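Local coordinates for ankyrin repeat family protein (Enterococcus faecalis, PDB 3HRA) that is of unknown function but, as an ankyrin repeat protein, probably serves as a binding scaffold for other proteins, at residues R16-V21 and I52-A57; H48-E53 and T85-Y90. All blocks are in the same frame, centred on the assembly; numbering follows the deposited sequence.

Interaction 1. Residues R16-V21 and I52-A57; sequences RDTKKV and IEIAKA
In the ankyrin stack of helix pairs, the outer helices 18-25 and 52-60 of successive pairs meet here, with Ile54 lying against Thr18 and Val21. Thr18 and Ile54 have the nearest alpha carbons, 5.7 Å apart. The CG1-CD1 arm of Ile54 reaches over the first turn of the neighbouring helix: its CG1 comes within 3.6 Å of Thr18 OG1 and 3.7 Å of Thr18 CA, and CD1 also touches the main chain at Arg16 and Asp17. CG1 stands anti to the carbonyl carbon (chi1 -72°), which turns this arm to the hydroxyl. Val21 crosses Ile54 at about a right angle, its CG2 4.0 Å from Ile54 CD1 and almost as close to Ile54 CG2. Each ankyrin repeat supplies a helix-turn-helix, and the isoleucine fills the seam between two of them; it also touches Ala46 of the inner helix 42-49, while Val21 packs on Leu9 and Ala12 of helix 8-14. Nearer the solvent the methyl CG2 of Thr18 meets Glu53 CG at 3.9 Å. The Glu53 chain then bends at chi2 (62°) and carries its carboxylate off to a salt bridge with Lys22. Besides that salt bridge, a water links the two helices: it accepts from Ile54 N at 3.3 Å and hydrogen-bonds to Thr18 OG1 at 3.2 Å, so an amide in the first turn of helix 52-60 is given a partner. Before helix 18-25, Arg16 closes the preceding helix in a Schellman motif with positive phi. Asp17 follows as N-cap, its OD1 accepting from Lys20 N at 3.1 Å; the donor sits well above the carboxylate plane, though the N-H points nearly straight at the oxygen (166°).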
loop_
_atom_site.group_PDB
_atom_site.type_symbol
_atom_site.label_atom_id
_atom_site.label_comp_id
_atom_site.label_asym_id
_atom_site.label_seq_id
_atom_site.Cartn_x
_atom_site.Cartn_y
_atom_site.Cartn_z
ATOM N N ARG A 16 3.058 6.084 -21.119
ATOM C CA ARG A 16 2.637 4.691 -20.983
ATOM C C ARG A 16 3.308 3.840 -22.043
ATOM O O ARG A 16 2.718 2.864 -22.520
ATOM C CB ARG A 16 1.121 4.581 -21.144
ATOM C CG ARG A 16 0.351 5.752 -20.530
ATOM C CD ARG A 16 0.298 5.659 -19.009
ATOM N NE ARG A 16 -0.283 4.390 -18.576
ATOM C CZ ARG A 16 -1.583 4.154 -18.406
ATOM N NH1 ARG A 16 -2.494 5.103 -18.627
ATOM N NH2 ARG A 16 -1.982 2.940 -18.042
ATOM N N ASP A 17 4.537 4.219 -22.404
ATOM C CA ASP A 17 5.213 3.651 -23.565
ATOM C C ASP A 17 6.223 2.604 -23.111
ATOM O O ASP A 17 7.396 2.895 -22.881
ATOM C CB ASP A 17 5.876 4.764 -24.383
ATOM C CG ASP A 17 6.345 4.286 -25.762
ATOM O OD1 ASP A 17 6.515 3.063 -25.954
ATOM O OD2 ASP A 17 6.546 5.139 -26.653
ATOM N N THR A 18 5.733 1.378 -22.971
ATOM C CA THR A 18 6.529 0.279 -22.434
ATOM C C THR A 18 7.810 0.052 -23.262
ATOM O O THR A 18 8.900 -0.138 -22.709
ATOM C CB THR A 18 5.690 -0.999 -22.431
ATOM O OG1 THR A 18 4.504 -0.763 -21.660
ATOM C CG2 THR A 18 6.479 -2.157 -21.837
ATOM N N LYS A 19 7.674 0.057 -24.583
ATOM C CA LYS A 19 8.827 -0.175 -25.454
ATOM C C LYS A 19 9.875 0.929 -25.321
ATOM O O LYS A 19 11.075 0.646 -25.278
ATOM C CB LYS A 19 8.387 -0.339 -26.909
ATOM C CG LYS A 19 7.511 -1.563 -27.127
ATOM C CD LYS A 19 7.104 -1.698 -28.595
ATOM C CE LYS A 19 5.679 -2.232 -28.708
ATOM N NZ LYS A 19 5.421 -3.315 -27.719
ATOM N N LYS A 20 9.432 2.182 -25.254
ATOM C CA LYS A 20 10.358 3.306 -25.035
ATOM C C LYS A 20 11.062 3.221 -23.678
ATOM O O LYS A 20 12.252 3.512 -23.576
ATOM C CB LYS A 20 9.623 4.652 -25.163
ATOM C CG LYS A 20 10.536 5.889 -25.137
ATOM C CD LYS A 20 11.522 5.877 -26.304
ATOM C CE LYS A 20 12.362 7.149 -26.320
ATOM N NZ LYS A 20 13.185 7.289 -27.553
ATOM N N VAL A 21 10.329 2.838 -22.632
ATOM C CA VAL A 21 10.928 2.591 -21.317
ATOM C C VAL A 21 12.058 1.572 -21.387
ATOM O O VAL A 21 13.153 1.822 -20.888
ATOM C CB VAL A 21 9.888 2.137 -20.279
ATOM C CG1 VAL A 21 10.602 1.585 -19.032
ATOM C CG2 VAL A 21 9.006 3.289 -19.916
ATOM N N ILE A 52 2.101 -2.520 -15.248
ATOM C CA ILE A 52 2.801 -3.582 -14.546
ATOM C C ILE A 52 4.172 -3.900 -15.177
ATOM O O ILE A 52 5.169 -4.075 -14.472
ATOM C CB ILE A 52 1.911 -4.845 -14.485
ATOM C CG1 ILE A 52 0.654 -4.555 -13.654
ATOM C CG2 ILE A 52 2.664 -5.998 -13.896
ATOM C CD1 ILE A 52 -0.430 -5.664 -13.709
ATOM N N GLU A 53 4.222 -3.991 -16.496
ATOM C CA GLU A 53 5.468 -4.376 -17.147
ATOM C C GLU A 53 6.525 -3.278 -17.001
ATOM O O GLU A 53 7.702 -3.567 -16.775
ATOM C CB GLU A 53 5.228 -4.732 -18.621
ATOM C CG GLU A 53 6.485 -5.193 -19.366
ATOM C CD GLU A 53 7.102 -6.473 -18.792
ATOM O OE1 GLU A 53 8.209 -6.845 -19.252
ATOM O OE2 GLU A 53 6.483 -7.114 -17.899
ATOM N N ILE A 54 6.099 -2.021 -17.113
ATOM C CA ILE A 54 7.004 -0.901 -16.911
ATOM C C ILE A 54 7.545 -0.944 -15.482
ATOM O O ILE A 54 8.747 -0.775 -15.254
ATOM C CB ILE A 54 6.318 0.454 -17.220
ATOM C CG1 ILE A 54 6.121 0.600 -18.736
ATOM C CG2 ILE A 54 7.136 1.633 -16.647
ATOM C CD1 ILE A 54 5.346 1.841 -19.151
ATOM N N ALA A 55 6.650 -1.166 -14.523
ATOM C CA ALA A 55 7.057 -1.198 -13.124
ATOM C C ALA A 55 8.065 -2.320 -12.881
ATOM O O ALA A 55 9.073 -2.116 -12.201
ATOM C CB ALA A 55 5.826 -1.330 -12.185
ATOM N N LYS A 56 7.797 -3.505 -13.421
ATOM C CA LYS A 56 8.744 -4.625 -13.281
ATOM C C LYS A 56 10.106 -4.273 -13.900
ATOM O O LYS A 56 11.154 -4.531 -13.300
ATOM C CB LYS A 56 8.176 -5.905 -13.902
ATOM C CG LYS A 56 6.991 -6.504 -13.141
ATOM C CD LYS A 56 6.407 -7.704 -13.907
ATOM C CE LYS A 56 5.337 -8.403 -13.073
ATOM N NZ LYS A 56 4.680 -9.484 -13.863
ATOM N N ALA A 57 10.084 -3.675 -15.091
ATOM C CA ALA A 57 11.330 -3.283 -15.768
ATOM C C ALA A 57 12.175 -2.323 -14.926
ATOM O O ALA A 57 13.408 -2.439 -14.875
ATOM C CB ALA A 57 11.038 -2.663 -17.137
HETATM O O HOH W 1 3.350 -1.611 -18.809
#

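Interaction 2. Residues H48-E53 and T85-Y90; sequences HNNDIE and TEILAY
One water joins Asn50, Glu86 and Ile87 and is held by three hydrogen bonds. It donates to Asn50 OD1 at 2.8 Å and to Glu86 OE1 at 2.9 Å, and accepts from the backbone N of Ile87 at 2.9 Å. The water thereby bridges the turn after helix 42-49 to the first turn of helix 85-94 and gives the amide of Ile87 an acceptor. Asn50 has positive phi and ends the earlier helix in a Schellman motif; its CG, anti to the backbone N (chi1 -159°), leads the side-chain amide toward helix 85-94. The same OD1 lies 3.5 Å from Ile87 CD1, as the two side chains slide past each other in opposite directions. Beside the water the contact becomes apolar. Ile52 and Ile87 meet CG1 to CG1 at 4.0 Å, and the CD1 methyl of Ile52 rests on the Glu86 side chain, 3.6 Å from CB and 3.7 Å from the carboxylate carbon CD. The Glu86 chain bends at chi2 (97°), which sets CD beside that methyl, while OE1 takes the water's bond. The contact lies near the surface between consecutive helix-turn-helix units of the ankyrin stack: Ile87 continues inward onto Ala55 of helix 52-60, and on the far side of helix 85-94 Thr85 and Ala89 pack against Leu124 of helix 119-128.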
loop_
_atom_site.group_PDB
_atom_site.type_symbol
_atom_site.label_atom_id
_atom_site.label_comp_id
_atom_site.label_asym_id
_atom_site.label_seq_id
_atom_site.Cartn_x
_atom_site.Cartn_y
_atom_site.Cartn_z
ATOM N N HIS A 48 1.114 4.345 -10.156
ATOM C CA HIS A 48 -0.120 5.124 -10.255
ATOM C C HIS A 48 -0.959 4.680 -11.458
ATOM O O HIS A 48 -2.170 4.525 -11.349
ATOM C CB HIS A 48 0.198 6.628 -10.347
ATOM C CG HIS A 48 0.530 7.263 -9.025
ATOM N ND1 HIS A 48 1.687 6.974 -8.328
ATOM C CD2 HIS A 48 -0.141 8.167 -8.272
ATOM C CE1 HIS A 48 1.714 7.673 -7.207
ATOM N NE2 HIS A 48 0.614 8.403 -7.147
ATOM N N ASN A 49 -0.299 4.445 -12.592
ATOM C CA ASN A 49 -0.957 4.023 -13.829
ATOM C C ASN A 49 -1.323 2.530 -13.882
ATOM O O ASN A 49 -2.071 2.090 -14.769
ATOM C CB ASN A 49 -0.059 4.323 -15.031
ATOM C CG ASN A 49 -0.083 5.784 -15.437
ATOM O OD1 ASN A 49 -1.100 6.454 -15.323
ATOM N ND2 ASN A 49 1.045 6.277 -15.930
ATOM N N ASN A 50 -0.793 1.767 -12.929
ATOM C CA ASN A 50 -0.821 0.294 -12.969
ATOM C C ASN A 50 -0.259 -0.277 -14.274
ATOM O O ASN A 50 -0.804 -1.225 -14.843
ATOM C CB ASN A 50 -2.201 -0.298 -12.652
ATOM C CG ASN A 50 -2.117 -1.750 -12.194
ATOM O OD1 ASN A 50 -1.112 -2.181 -11.630
ATOM N ND2 ASN A 50 -3.186 -2.512 -12.437
ATOM N N ASP A 51 0.857 0.302 -14.718
ATOM C CA ASP A 51 1.604 -0.242 -15.839
ATOM C C ASP A 51 2.579 -1.282 -15.294
ATOM O O ASP A 51 3.719 -0.974 -14.924
ATOM C CB ASP A 51 2.316 0.866 -16.620
ATOM C CG ASP A 51 1.365 1.666 -17.501
ATOM O OD1 ASP A 51 0.250 1.188 -17.833
ATOM O OD2 ASP A 51 1.732 2.785 -17.874
ATOM N N ILE A 52 2.101 -2.520 -15.248
ATOM C CA ILE A 52 2.801 -3.582 -14.546
ATOM C C ILE A 52 4.172 -3.900 -15.177
ATOM O O ILE A 52 5.169 -4.075 -14.472
ATOM C CB ILE A 52 1.911 -4.845 -14.485
ATOM C CG1 ILE A 52 0.654 -4.555 -13.654
ATOM C CG2 ILE A 52 2.664 -5.998 -13.896
ATOM C CD1 ILE A 52 -0.430 -5.664 -13.709
ATOM N N GLU A 53 4.222 -3.991 -16.496
ATOM C CA GLU A 53 5.468 -4.376 -17.147
ATOM C C GLU A 53 6.525 -3.278 -17.001
ATOM O O GLU A 53 7.702 -3.567 -16.775
ATOM C CB GLU A 53 5.228 -4.732 -18.621
ATOM C CG GLU A 53 6.485 -5.193 -19.366
ATOM C CD GLU A 53 7.102 -6.473 -18.792
ATOM O OE1 GLU A 53 8.209 -6.845 -19.252
ATOM O OE2 GLU A 53 6.483 -7.114 -17.899
ATOM N N THR A 85 -2.021 -5.119 -6.970
ATOM C CA THR A 85 -1.606 -6.405 -6.420
ATOM C C THR A 85 -0.412 -7.048 -7.113
ATOM O O THR A 85 0.499 -7.538 -6.453
ATOM C CB THR A 85 -2.786 -7.383 -6.461
ATOM O OG1 THR A 85 -3.944 -6.720 -5.946
ATOM C CG2 THR A 85 -2.487 -8.635 -5.628
ATOM N N GLU A 86 -0.447 -7.087 -8.439
ATOM C CA GLU A 86 0.639 -7.662 -9.227
ATOM C C GLU A 86 1.963 -6.941 -8.956
ATOM O O GLU A 86 2.998 -7.578 -8.762
ATOM C CB GLU A 86 0.272 -7.594 -10.713
ATOM C CG GLU A 86 -1.072 -8.303 -11.016
ATOM C CD GLU A 86 -2.331 -7.376 -11.088
ATOM O OE1 GLU A 86 -2.483 -6.335 -10.356
ATOM O OE2 GLU A 86 -3.216 -7.736 -11.906
ATOM N N ILE A 87 1.926 -5.607 -8.955
ATOM C CA ILE A 87 3.135 -4.834 -8.695
ATOM C C ILE A 87 3.636 -5.050 -7.264
ATOM O O ILE A 87 4.828 -5.223 -7.050
ATOM C CB ILE A 87 2.932 -3.335 -8.993
ATOM C CG1 ILE A 87 2.698 -3.132 -10.491
ATOM C CG2 ILE A 87 4.134 -2.519 -8.518
ATOM C CD1 ILE A 87 2.286 -1.697 -10.846
ATOM N N LEU A 88 2.711 -5.077 -6.298
ATOM C CA LEU A 88 3.046 -5.314 -4.897
ATOM C C LEU A 88 3.699 -6.674 -4.705
ATOM O O LEU A 88 4.719 -6.787 -4.022
ATOM C CB LEU A 88 1.800 -5.213 -4.010
ATOM C CG LEU A 88 2.042 -5.440 -2.522
ATOM C CD1 LEU A 88 3.042 -4.423 -1.973
ATOM C CD2 LEU A 88 0.710 -5.371 -1.756
ATOM N N ALA A 89 3.099 -7.704 -5.290
ATOM C CA ALA A 89 3.690 -9.040 -5.232
ATOM C C ALA A 89 5.134 -9.038 -5.763
ATOM O O ALA A 89 6.028 -9.674 -5.184
ATOM C CB ALA A 89 2.826 -10.029 -6.001
ATOM N N TYR A 90 5.359 -8.330 -6.872
ATOM C CA TYR A 90 6.689 -8.240 -7.444
ATOM C C TYR A 90 7.653 -7.527 -6.492
ATOM O O TYR A 90 8.788 -7.982 -6.283
ATOM C CB TYR A 90 6.652 -7.546 -8.808
ATOM C CG TYR A 90 7.842 -7.861 -9.675
ATOM C CD1 TYR A 90 7.911 -9.058 -10.380
ATOM C CD2 TYR A 90 8.905 -6.962 -9.785
ATOM C CE1 TYR A 90 9.001 -9.349 -11.189
ATOM C CE2 TYR A 90 9.993 -7.240 -10.584
ATOM C CZ TYR A 90 10.041 -8.435 -11.278
ATOM O OH TYR A 90 11.128 -8.711 -12.075
HETATM O O HOH W 2 -0.509 -4.300 -9.981
#

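From the N terminus, the turn and helix start at 16-21 come first, and interaction 1 closes a loop of 30 residues when helix 52-60 arrives. Interaction 2 opens at 48-53, before that loop is complete, and closes at helix 85-94 after 31 intervening residues. The segments share Ile52 and Glu53, so the two closures follow on one another with a small overlap and neither nests inside the other. Helix 52-60 is common to both and meets a different neighbouring helix in each. A direct tie runs between them: Arg16 NE forms a salt bridge with Asp51 OD2 at 2.7 Å. Together they join three successive helix pairs into one row.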